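PDB 3F52: clp gene regulator (ClgR) from Corynebacterium glutamicum, which probably binds promoter DNA through a helix-turn-helix domain and activates transcription of caseinolytic protease (clp) genes. Local coordinates for residues 31-36 and 85-90. Sequence-based numbering, arbitrary orientation.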
loop_
_atom_site.group_PDB
_atom_site.type_symbol
_atom_site.label_atom_id
_atom_site.label_comp_id
_atom_site.label_asym_id
_atom_site.label_seq_id
_atom_site.Cartn_x
_atom_site.Cartn_y
_atom_site.Cartn_z
ATOM N N ALA B 31 9.720 0.146 5.205
ATOM C CA ALA B 31 10.513 -0.810 5.980
ATOM C C ALA B 31 10.699 -2.118 5.188
ATOM O O ALA B 31 11.790 -2.701 5.201
ATOM C CB ALA B 31 9.872 -1.072 7.322
ATOM N N ALA B 32 9.646 -2.550 4.484
ATOM C CA ALA B 32 9.702 -3.756 3.637
ATOM C C ALA B 32 10.729 -3.549 2.508
ATOM O O ALA B 32 11.614 -4.375 2.302
ATOM C CB ALA B 32 8.335 -4.058 3.071
ATOM N N LEU B 33 10.609 -2.423 1.806
ATOM C CA LEU B 33 11.541 -2.085 0.718
ATOM C C LEU B 33 12.973 -2.081 1.203
ATOM O O LEU B 33 13.854 -2.639 0.542
ATOM C CB LEU B 33 11.187 -0.734 0.104
ATOM C CG LEU B 33 9.928 -0.727 -0.795
ATOM C CD1 LEU B 33 9.457 0.702 -1.034
ATOM C CD2 LEU B 33 10.169 -1.468 -2.144
ATOM N N ARG B 34 13.210 -1.477 2.362
ATOM C CA ARG B 34 14.557 -1.453 2.941
ATOM C C ARG B 34 15.085 -2.875 3.192
ATOM O O ARG B 34 16.240 -3.196 2.878
ATOM C CB ARG B 34 14.587 -0.648 4.243
ATOM C CG ARG B 34 16.019 -0.529 4.818
ATOM C CD ARG B 34 16.063 0.075 6.234
ATOM N NE ARG B 34 15.239 1.282 6.388
ATOM C CZ ARG B 34 14.115 1.345 7.118
ATOM N NH1 ARG B 34 13.445 2.490 7.186
ATOM N NH2 ARG B 34 13.674 0.271 7.808
ATOM N N SER B 35 14.227 -3.740 3.734
ATOM C CA SER B 35 14.655 -5.106 3.996
ATOM C C SER B 35 14.918 -5.896 2.686
ATOM O O SER B 35 15.889 -6.656 2.627
ATOM C CB SER B 35 13.715 -5.832 4.975
ATOM O OG SER B 35 12.615 -6.378 4.307
ATOM N N PHE B 36 14.121 -5.681 1.634
ATOM C CA PHE B 36 14.370 -6.325 0.336
ATOM C C PHE B 36 15.683 -5.820 -0.269
ATOM O O PHE B 36 16.426 -6.582 -0.895
ATOM C CB PHE B 36 13.234 -6.077 -0.660
ATOM C CG PHE B 36 12.084 -7.055 -0.551
ATOM C CD1 PHE B 36 11.124 -6.922 0.462
ATOM C CD2 PHE B 36 11.954 -8.103 -1.457
ATOM C CE1 PHE B 36 10.039 -7.819 0.565
ATOM C CE2 PHE B 36 10.866 -9.012 -1.376
ATOM C CZ PHE B 36 9.915 -8.868 -0.354
ATOM N N ALA B 85 3.585 -7.765 -4.752
ATOM C CA ALA B 85 2.828 -8.643 -3.856
ATOM C C ALA B 85 3.687 -9.077 -2.669
ATOM O O ALA B 85 3.240 -9.032 -1.531
ATOM C CB ALA B 85 2.294 -9.877 -4.619
ATOM N N ASP B 86 4.929 -9.477 -2.932
ATOM C CA ASP B 86 5.813 -9.944 -1.863
ATOM C C ASP B 86 6.237 -8.793 -0.938
ATOM O O ASP B 86 6.313 -8.954 0.280
ATOM C CB ASP B 86 7.051 -10.667 -2.426
ATOM C CG ASP B 86 6.731 -12.051 -3.009
ATOM O OD1 ASP B 86 5.631 -12.629 -2.749
ATOM O OD2 ASP B 86 7.619 -12.573 -3.742
ATOM N N VAL B 87 6.516 -7.624 -1.516
ATOM C CA VAL B 87 6.828 -6.439 -0.717
ATOM C C VAL B 87 5.625 -6.049 0.145
ATOM O O VAL B 87 5.780 -5.737 1.319
ATOM C CB VAL B 87 7.311 -5.271 -1.620
ATOM C CG1 VAL B 87 7.475 -3.981 -0.823
ATOM C CG2 VAL B 87 8.642 -5.689 -2.275
ATOM N N LEU B 88 4.433 -6.094 -0.434
ATOM C CA LEU B 88 3.207 -5.753 0.310
ATOM C C LEU B 88 2.905 -6.723 1.477
ATOM O O LEU B 88 2.540 -6.299 2.582
ATOM C CB LEU B 88 2.014 -5.673 -0.638
ATOM C CG LEU B 88 0.703 -5.110 -0.082
ATOM C CD1 LEU B 88 0.908 -3.672 0.425
ATOM C CD2 LEU B 88 -0.371 -5.128 -1.182
ATOM N N ILE B 89 3.062 -8.018 1.250
ATOM C CA ILE B 89 2.842 -8.942 2.332
ATOM C C ILE B 89 3.909 -8.747 3.440
ATOM O O ILE B 89 3.593 -8.817 4.626
ATOM C CB ILE B 89 2.699 -10.412 1.834
ATOM C CG1 ILE B 89 1.976 -11.267 2.881
ATOM C CG2 ILE B 89 4.030 -10.991 1.458
ATOM C CD1 ILE B 89 0.482 -10.967 2.918
ATOM N N GLU B 90 5.160 -8.465 3.069
ATOM C CA GLU B 90 6.170 -8.145 4.083
ATOM C C GLU B 90 5.768 -6.892 4.899
ATOM O O GLU B 90 5.902 -6.869 6.138
ATOM C CB GLU B 90 7.553 -7.930 3.441
ATOM C CG GLU B 90 8.715 -7.783 4.444
ATOM C CD GLU B 90 8.840 -8.986 5.391
ATOM O OE1 GLU B 90 8.738 -10.158 4.927
ATOM O OE2 GLU B 90 9.081 -8.771 6.604
HETATM O O HOH W 1 10.929 -6.734 6.922
#
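In this all-helical, XRE-type helix-turn-helix domain of five helices, the first, 25-40, and the last, 84-92, pack across each other through Val87, Phe36 and Glu90. The axes of the two short segments pass 8.8 Å apart at 119°, an oblique crossing closest in backbone terms where Ala32 lies beside Glu90. Val87 divides its two methyls among three side chains of helix 25-40. With chi1 at 173°, CG1 stands anti to the backbone N and reaches Leu33, its nearest partner there being CD2 at 3.9 Å, while also touching the methyl of Ala32. CG2, anti to the carbonyl carbon, sits over the middle of the Phe36 ring in a CH-pi contact, 3.8 Å from the centroid and only 8° off the ring normal. The Phe36 ring projects from its helix with CG anti to the carbonyl carbon, so that its far end reaches the backbone of helix 84-92: CE1 lies 3.7 Å from Val87 CA, and CZ approaches the carbonyl O of Asp86 obliquely. Glu90 CB meets the same ring at its edge, 3.8 Å from CE1, and also lies against Ala32 CB. The methyl of Ala32 points at helix 84-92, its CB lying 3.5 Å from Val87 O. Leu33 and Val87 both continue onto Cys77 of helix 70-80, joining this apolar seam to the domain core; on another side of helix 84-92, Leu88 and Ile89 pack against the second subunit. Toward the more exposed side of the contact the Glu90 chain bends at chi2, and a water bridges the helices, lying 3.1 Å from Ser35 OG and donating a hydrogen bond to Glu90 OE2 at 2.8 Å.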